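LRA-12 (Uncultured bacterium, PDB 5AEB) hydrolyses beta-lactam antibiotics, carbapenems among them, as a class B3 metallo-beta-lactamase with two zinc ions in its active site. Local coordinates at residues L61-K64 against N65-A69; T83-Y87 against D88-A92; I189-E192 against K193-E197. All coordinates share one frame; numbering follows the deposited sequence.

Interaction 1 (L61-K64 against N65-A69); sequences LQIK and NNIKA
Ile63 and Ile67 meet one turn apart on the buried face of helix 60-69. The touching atoms are Ile63 CG2 and Ile67 CD1, 4.0 Å apart. Ile67 CD1 also lies 3.6 Å from Ile63 O, so the methyl packs down on the preceding turn. The backbone here is regular. Ile67 N donates to Ile63 O in a fairly straight bond of 3.0 Å (N-H...O 164°). Asn66 N to Gln62 O is shorter, at 2.7 Å.

Asn66 is buried as well. Its CG lies beside its own backbone N (chi1 -68°), which brings the amide back along the turn to Gln62. Its ND2 donates to the backbone O of Ile33 and, at 3.1 Å, to a water. That water sits 2.6 Å from Gln62 OE1 and links the two side chains.

The other side is loose. Leu61 and Asn65 are exposed, and Leu61 CD1 rests 3.4 Å from Asn65 ND2. This amide nitrogen is badly angled for Leu61 O and makes no hydrogen bond to it. Lys68 leads away from the preceding turn.

Helix 60-69 connects parallel strands 48-52 and 77-81 as a beta-alpha-beta unit. Ile63 packs on Ile96 and Lys64 on Ile99 of helix 93-100, while Asn66 touches Pro23 in a loop.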
loop_
_atom_site.group_PDB
_atom_site.type_symbol
_atom_site.label_atom_id
_atom_site.label_comp_id
_atom_site.label_asym_id
_atom_site.label_seq_id
_atom_site.Cartn_x
_atom_site.Cartn_y
_atom_site.Cartn_z
ATOM N N LEU A 61 6.274 -6.551 15.023
ATOM C CA LEU A 61 7.393 -6.073 15.873
ATOM C C LEU A 61 8.187 -4.907 15.248
ATOM O O LEU A 61 8.381 -3.871 15.890
ATOM C CB LEU A 61 8.333 -7.220 16.254
ATOM C CG LEU A 61 9.636 -6.923 17.037
ATOM C CD1 LEU A 61 9.376 -6.120 18.330
ATOM C CD2 LEU A 61 10.383 -8.235 17.322
ATOM N N GLN A 62 8.633 -5.080 13.998
ATOM C CA GLN A 62 9.417 -4.061 13.307
ATOM C C GLN A 62 8.644 -2.763 13.175
ATOM O O GLN A 62 9.209 -1.705 13.345
ATOM C CB GLN A 62 9.748 -4.514 11.886
ATOM C CG GLN A 62 10.934 -5.423 11.746
ATOM C CD GLN A 62 11.029 -5.907 10.316
ATOM O OE1 GLN A 62 11.213 -5.103 9.395
ATOM N NE2 GLN A 62 10.849 -7.210 10.110
ATOM N N ILE A 63 7.377 -2.864 12.790
ATOM C CA ILE A 63 6.503 -1.697 12.630
ATOM C C ILE A 63 6.382 -0.872 13.927
ATOM O O ILE A 63 6.633 0.343 13.920
ATOM C CB ILE A 63 5.116 -2.108 12.070
ATOM C CG1 ILE A 63 5.278 -2.590 10.636
ATOM C CG2 ILE A 63 4.126 -0.934 12.135
ATOM C CD1 ILE A 63 4.219 -3.579 10.188
ATOM N N LYS A 64 6.051 -1.552 15.034
ATOM C CA LYS A 64 5.976 -0.904 16.345
ATOM C C LYS A 64 7.317 -0.246 16.678
ATOM O O LYS A 64 7.334 0.893 17.150
ATOM C CB LYS A 64 5.590 -1.882 17.472
ATOM C CG LYS A 64 4.413 -2.810 17.165
ATOM C CD LYS A 64 3.438 -3.051 18.327
ATOM C CE LYS A 64 4.033 -3.601 19.614
ATOM N NZ LYS A 64 3.673 -5.025 19.849
ATOM N N ASN A 65 8.418 -0.953 16.410
ATOM C CA ASN A 65 9.767 -0.449 16.710
ATOM C C ASN A 65 10.104 0.766 15.862
ATOM O O ASN A 65 10.656 1.748 16.376
ATOM C CB ASN A 65 10.833 -1.516 16.465
ATOM C CG ASN A 65 10.874 -2.572 17.550
ATOM O OD1 ASN A 65 10.338 -2.390 18.656
ATOM N ND2 ASN A 65 11.506 -3.702 17.236
ATOM N N ASN A 66 9.799 0.673 14.559
ATOM C CA ASN A 66 10.045 1.766 13.618
ATOM C C ASN A 66 9.323 3.040 14.015
ATOM O O ASN A 66 9.900 4.116 13.984
ATOM C CB ASN A 66 9.667 1.362 12.184
ATOM C CG ASN A 66 10.574 0.300 11.617
ATOM O OD1 ASN A 66 11.648 0.043 12.157
ATOM N ND2 ASN A 66 10.148 -0.334 10.520
ATOM N N ILE A 67 8.064 2.914 14.414
ATOM C CA ILE A 67 7.274 4.065 14.842
ATOM C C ILE A 67 7.900 4.718 16.083
ATOM O O ILE A 67 8.003 5.960 16.160
ATOM C CB ILE A 67 5.817 3.673 15.148
ATOM C CG1 ILE A 67 5.086 3.219 13.883
ATOM C CG2 ILE A 67 5.081 4.840 15.797
ATOM C CD1 ILE A 67 3.797 2.469 14.173
ATOM N N LYS A 68 8.303 3.862 17.034
ATOM C CA LYS A 68 8.976 4.260 18.269
ATOM C C LYS A 68 10.278 4.996 17.960
ATOM O O LYS A 68 10.512 6.090 18.484
ATOM C CB LYS A 68 9.285 3.028 19.137
ATOM C CG LYS A 68 9.098 3.254 20.625
ATOM C CD LYS A 68 9.357 1.982 21.429
ATOM C CE LYS A 68 10.568 2.158 22.330
ATOM N NZ LYS A 68 10.302 3.272 23.307
ATOM N N ALA A 69 11.091 4.376 17.093
ATOM C CA ALA A 69 12.393 4.889 16.652
ATOM C C ALA A 69 12.339 6.269 16.021
ATOM O O ALA A 69 13.292 7.027 16.106
ATOM C CB ALA A 69 13.066 3.903 15.711
HETATM O O HOH W 1 11.843 -2.566 9.111
#

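Interaction 2 (T83-Y87 against D88-A92); sequences TQAHY and DHLGA. With ZN (zinc ion), chain D; ZN (zinc ion), chain C.
The imidazole of His89 has His86 CB at its edge, near the ring plane. Water 3 lies at the edge too, in plane. One face carries Asp88 CB, 4.2 Å above and offset toward the rim. The Gln84 amide comes in obliquely, its plane 67° from the ring, with Gln84 OE1 3.1 Å from His89 CD2. His86 and Asp88 run side by side and point the same way. Their ring and carboxylate planes are 27° apart, and Asp88 OD1 is 3.1 Å from His86 CB.

These groups are ligands of two zinc ions. Gln84 OE1 binds one zinc ion at 1.8 Å, and His86 ND1 binds the same ion at 1.9 Å. His161 is its third protein ligand. The second zinc ion takes Asp88 OD2 at 2.0 Å and His89 NE2 at 1.9 Å, and His227 completes its protein ligands. Water 3 bridges the two ions and donates weakly to Asp88 OD1. Water 2 binds the second ion and accepts from Gln84 NE2, so Gln84 ligates one ion and reaches the other only through its water. Asp88 holds CG between its backbone N and carbonyl carbon (chi1 56°), which turns OD2 to its zinc.

A short turn spaces the ligands. His86 O accepts from His89 N and, weakly, from Leu90 N. Behind it Leu90 CD1 packs on Ala85 CB at 3.7 Å, and both residues touch Met114.

Gln84, His86, Asp88 and His89 form the HxHxDH-type zinc motif of the metallo-beta-lactamase fold. Glutamine here occupies the first histidine position, as in the GOB enzymes of class B3.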
loop_
_atom_site.group_PDB
_atom_site.type_symbol
_atom_site.label_atom_id
_atom_site.label_comp_id
_atom_site.label_asym_id
_atom_site.label_seq_id
_atom_site.Cartn_x
_atom_site.Cartn_y
_atom_site.Cartn_z
ATOM N N THR A 83 -3.258 -0.553 0.586
ATOM C CA THR A 83 -3.404 -0.387 -0.859
ATOM C C THR A 83 -3.924 -1.645 -1.588
ATOM O O THR A 83 -4.183 -1.601 -2.812
ATOM C CB THR A 83 -2.062 0.017 -1.456
ATOM O OG1 THR A 83 -1.072 -0.934 -1.024
ATOM C CG2 THR A 83 -1.677 1.439 -0.937
ATOM N N GLN A 84 -4.108 -2.748 -0.857
ATOM C CA GLN A 84 -4.057 -4.039 -1.503
ATOM C C GLN A 84 -4.336 -5.148 -0.498
ATOM O O GLN A 84 -3.532 -5.329 0.421
ATOM C CB GLN A 84 -2.560 -4.237 -1.920
ATOM C CG GLN A 84 -2.360 -4.794 -3.251
ATOM C CD GLN A 84 -0.986 -5.359 -3.410
ATOM O OE1 GLN A 84 -0.790 -6.582 -3.200
ATOM N NE2 GLN A 84 -0.005 -4.487 -3.822
ATOM N N ALA A 85 -5.346 -5.988 -0.731
ATOM C CA ALA A 85 -5.587 -7.073 0.230
ATOM C C ALA A 85 -4.831 -8.374 -0.088
ATOM O O ALA A 85 -5.426 -9.383 -0.484
ATOM C CB ALA A 85 -7.080 -7.335 0.398
ATOM N N HIS A 86 -3.509 -8.331 0.050
ATOM C CA HIS A 86 -2.672 -9.506 -0.086
ATOM C C HIS A 86 -1.888 -9.642 1.170
ATOM O O HIS A 86 -1.590 -8.649 1.812
ATOM C CB HIS A 86 -1.690 -9.390 -1.252
ATOM C CG HIS A 86 -2.272 -9.752 -2.598
ATOM N ND1 HIS A 86 -1.716 -9.337 -3.763
ATOM C CD2 HIS A 86 -3.394 -10.506 -2.942
ATOM C CE1 HIS A 86 -2.467 -9.796 -4.790
ATOM N NE2 HIS A 86 -3.475 -10.530 -4.282
ATOM N N TYR A 87 -1.490 -10.877 1.471
ATOM C CA TYR A 87 -0.822 -11.204 2.735
ATOM C C TYR A 87 0.486 -10.462 2.956
ATOM O O TYR A 87 0.873 -10.263 4.105
ATOM C CB TYR A 87 -0.586 -12.719 2.871
ATOM C CG TYR A 87 0.531 -13.261 2.003
ATOM C CD1 TYR A 87 0.298 -13.618 0.672
ATOM C CD2 TYR A 87 1.832 -13.385 2.501
ATOM C CE1 TYR A 87 1.323 -14.108 -0.136
ATOM C CE2 TYR A 87 2.865 -13.876 1.708
ATOM C CZ TYR A 87 2.614 -14.240 0.397
ATOM O OH TYR A 87 3.660 -14.725 -0.398
ATOM N N ASP A 88 1.163 -10.077 1.873
ATOM C CA ASP A 88 2.409 -9.300 1.975
ATOM C C ASP A 88 2.178 -7.818 2.397
ATOM O O ASP A 88 3.125 -7.128 2.750
ATOM C CB ASP A 88 3.328 -9.424 0.699
ATOM C CG ASP A 88 2.635 -9.027 -0.607
ATOM O OD1 ASP A 88 1.411 -9.367 -0.773
ATOM O OD2 ASP A 88 3.306 -8.373 -1.479
ATOM N N HIS A 89 0.919 -7.371 2.406
ATOM C CA HIS A 89 0.574 -6.019 2.866
ATOM C C HIS A 89 -0.443 -5.958 3.964
ATOM O O HIS A 89 -0.741 -4.858 4.459
ATOM C CB HIS A 89 0.138 -5.161 1.690
ATOM C CG HIS A 89 1.042 -5.316 0.490
ATOM N ND1 HIS A 89 2.206 -4.678 0.392
ATOM C CD2 HIS A 89 0.929 -6.123 -0.642
ATOM C CE1 HIS A 89 2.808 -5.030 -0.768
ATOM N NE2 HIS A 89 2.027 -5.927 -1.391
ATOM N N LEU A 90 -0.971 -7.131 4.361
ATOM C CA LEU A 90 -1.973 -7.225 5.447
ATOM C C LEU A 90 -1.629 -8.275 6.495
ATOM O O LEU A 90 -2.402 -8.503 7.431
ATOM C CB LEU A 90 -3.347 -7.572 4.874
ATOM C CG LEU A 90 -4.161 -6.525 4.119
ATOM C CD1 LEU A 90 -5.524 -7.099 3.781
ATOM C CD2 LEU A 90 -4.346 -5.294 4.971
ATOM N N GLY A 91 -0.472 -8.916 6.327
ATOM C CA GLY A 91 -0.018 -9.955 7.245
ATOM C C GLY A 91 -0.165 -9.611 8.725
ATOM O O GLY A 91 -0.658 -10.446 9.512
ATOM N N ALA A 92 0.216 -8.391 9.113
ATOM C CA ALA A 92 0.179 -7.994 10.539
ATOM C C ALA A 92 -0.927 -6.997 10.878
ATOM O O ALA A 92 -0.928 -6.401 11.968
ATOM C CB ALA A 92 1.535 -7.454 11.000
HETATM ZN ZN ZN D . -0.382 -8.031 -4.204
HETATM ZN ZN ZN C . 2.772 -7.027 -2.795
HETATM O O HOH W 2 2.403 -6.519 -4.573
HETATM O O HOH W 3 1.304 -8.126 -3.386
#

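Interaction 3 (I189-E192 against K193-E197); sequences IVIE and KKFSE
Ile189, Ile191 and Phe195 come together because the chain bends between them. The backbone is extended at Ile191, turns at Glu192 (psi -15°) and is extended again at Lys193. It then enters a short 3-10 segment, 195-197, in which Glu197 N bonds to Lys194 O at 3.0 Å. No hydrogen bond joins 189-192 to 193-197. The CA atoms of Ile189 and Phe195 stay 9.8 Å apart, and the side chains fill the distance.

Two isoleucine tips reach the Phe195 ring. Each isoleucine side chain runs at about a right angle to that of Phe195, and its CD1 comes to the ring obliquely. Ile189 CD1 meets CZ of Phe195 at 3.7 Å, at the far end of the ring. Ile191 CD1 lies 4.0 Å from Phe195 CD1, nearer the base. The same methyl is only 3.2 Å from Lys193 O, a close approach. Ile191 also departs from staggering at its first torsion (chi1 33°), so the packing here looks somewhat strained.

With CG turned away from its carbonyl carbon (chi1 -72°), Phe195 swings its ring back over the turn to the isoleucines. Tyr208 of helix 204-216 and His268 meet the ring too, so it is gripped by several parts of the fold. Ile189 also touches Tyr208. Glu192 and Lys193 are exposed at the turn. Backbone bonding to Asn270 adds a polar tie at Ile191.

The side-chain contacts across the turn are apolar and without directional bonds. The shape of this loop therefore probably rests on burying Phe195 and the two isoleucines.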
loop_
_atom_site.group_PDB
_atom_site.type_symbol
_atom_site.label_atom_id
_atom_site.label_comp_id
_atom_site.label_asym_id
_atom_site.label_seq_id
_atom_site.Cartn_x
_atom_site.Cartn_y
_atom_site.Cartn_z
ATOM N N ILE A 189 0.309 -7.639 -12.574
ATOM C CA ILE A 189 -0.554 -8.785 -12.800
ATOM C C ILE A 189 -0.012 -9.991 -12.051
ATOM O O ILE A 189 1.183 -10.350 -12.147
ATOM C CB ILE A 189 -0.700 -9.100 -14.301
ATOM C CG1 ILE A 189 -1.352 -7.906 -15.014
ATOM C CG2 ILE A 189 -1.457 -10.415 -14.526
ATOM C CD1 ILE A 189 -1.256 -7.994 -16.515
ATOM N N VAL A 190 -0.911 -10.629 -11.329
ATOM C CA VAL A 190 -0.545 -11.660 -10.388
ATOM C C VAL A 190 -0.736 -13.053 -11.017
ATOM O O VAL A 190 -0.074 -14.005 -10.626
ATOM C CB VAL A 190 -1.377 -11.465 -9.085
ATOM C CG1 VAL A 190 -1.563 -12.755 -8.305
ATOM C CG2 VAL A 190 -0.743 -10.401 -8.213
ATOM N N ILE A 191 -1.646 -13.152 -11.978
ATOM C CA ILE A 191 -1.982 -14.432 -12.607
ATOM C C ILE A 191 -1.010 -14.814 -13.723
ATOM O O ILE A 191 -0.387 -13.958 -14.356
ATOM C CB ILE A 191 -3.429 -14.457 -13.159
ATOM C CG1 ILE A 191 -3.852 -13.068 -13.658
ATOM C CG2 ILE A 191 -4.375 -14.913 -12.065
ATOM C CD1 ILE A 191 -4.376 -12.995 -15.074
ATOM N N GLU A 192 -0.885 -16.106 -13.973
ATOM C CA GLU A 192 -0.035 -16.577 -15.068
ATOM C C GLU A 192 -0.812 -16.796 -16.361
ATOM O O GLU A 192 -0.221 -16.894 -17.421
ATOM C CB GLU A 192 0.745 -17.828 -14.644
ATOM C CG GLU A 192 1.771 -17.515 -13.562
ATOM C CD GLU A 192 2.115 -18.705 -12.684
ATOM O OE1 GLU A 192 1.191 -19.349 -12.126
ATOM O OE2 GLU A 192 3.324 -18.997 -12.542
ATOM N N LYS A 193 -2.138 -16.842 -16.268
ATOM C CA LYS A 193 -2.995 -17.105 -17.426
ATOM C C LYS A 193 -3.595 -15.835 -18.047
ATOM O O LYS A 193 -3.375 -14.729 -17.551
ATOM C CB LYS A 193 -4.086 -18.135 -17.072
ATOM C CG LYS A 193 -5.061 -17.720 -15.971
ATOM C CD LYS A 193 -6.040 -18.843 -15.636
ATOM C CE LYS A 193 -5.471 -19.808 -14.608
ATOM N NZ LYS A 193 -6.079 -21.168 -14.687
ATOM N N LYS A 194 -4.325 -16.014 -19.148
ATOM C CA LYS A 194 -5.023 -14.937 -19.847
ATOM C C LYS A 194 -6.189 -14.426 -19.008
ATOM O O LYS A 194 -6.822 -15.207 -18.284
ATOM C CB LYS A 194 -5.581 -15.459 -21.178
ATOM C CG LYS A 194 -4.808 -15.060 -22.421
ATOM C CD LYS A 194 -3.447 -15.735 -22.505
ATOM C CE LYS A 194 -2.500 -14.953 -23.408
ATOM N NZ LYS A 194 -1.144 -15.548 -23.310
ATOM N N PHE A 195 -6.495 -13.137 -19.140
ATOM C CA PHE A 195 -7.620 -12.517 -18.438
ATOM C C PHE A 195 -8.929 -13.267 -18.630
ATOM O O PHE A 195 -9.684 -13.474 -17.659
ATOM C CB PHE A 195 -7.813 -11.065 -18.890
ATOM C CG PHE A 195 -6.757 -10.125 -18.386
ATOM C CD1 PHE A 195 -6.356 -10.150 -17.058
ATOM C CD2 PHE A 195 -6.195 -9.188 -19.235
ATOM C CE1 PHE A 195 -5.387 -9.275 -16.593
ATOM C CE2 PHE A 195 -5.231 -8.311 -18.775
ATOM C CZ PHE A 195 -4.829 -8.349 -17.452
ATOM N N SER A 196 -9.178 -13.681 -19.874
ATOM C CA SER A 196 -10.400 -14.401 -20.252
ATOM C C SER A 196 -10.615 -15.706 -19.491
ATOM O O SER A 196 -11.730 -16.191 -19.429
ATOM C CB SER A 196 -10.408 -14.680 -21.756
ATOM O OG SER A 196 -9.446 -15.672 -22.088
ATOM N N GLU A 197 -9.553 -16.262 -18.921
ATOM C CA GLU A 197 -9.633 -17.510 -18.176
ATOM C C GLU A 197 -9.718 -17.311 -16.666
ATOM O O GLU A 197 -9.753 -18.275 -15.929
ATOM C CB GLU A 197 -8.434 -18.397 -18.508
ATOM C CG GLU A 197 -8.333 -18.767 -19.979
ATOM C CD GLU A 197 -7.041 -19.480 -20.312
ATOM O OE1 GLU A 197 -6.163 -19.569 -19.428
ATOM O OE2 GLU A 197 -6.901 -19.956 -21.462
#

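How the interactions relate
Interaction 2 is the most central and the most polar, a buried site ordered by two zinc ions. Interactions 1 and 3 lie farther out, on opposite sides of the chain's centre, about 37 Å apart between centres. Interaction 1 is ordinary helix geometry, one face buried and one exposed. Interaction 3 relies on apolar burial where interaction 1 has backbone bonds and interaction 2 has metals. It touches the zinc site directly, where Val190 CG2 packs 3.9 Å from His86 CE1. Interaction 1 comes within about 5 Å of interaction 2 between nearest atoms, without touching. Both approach Thr54: Ile63 packs on it, and His89 bonds to its backbone.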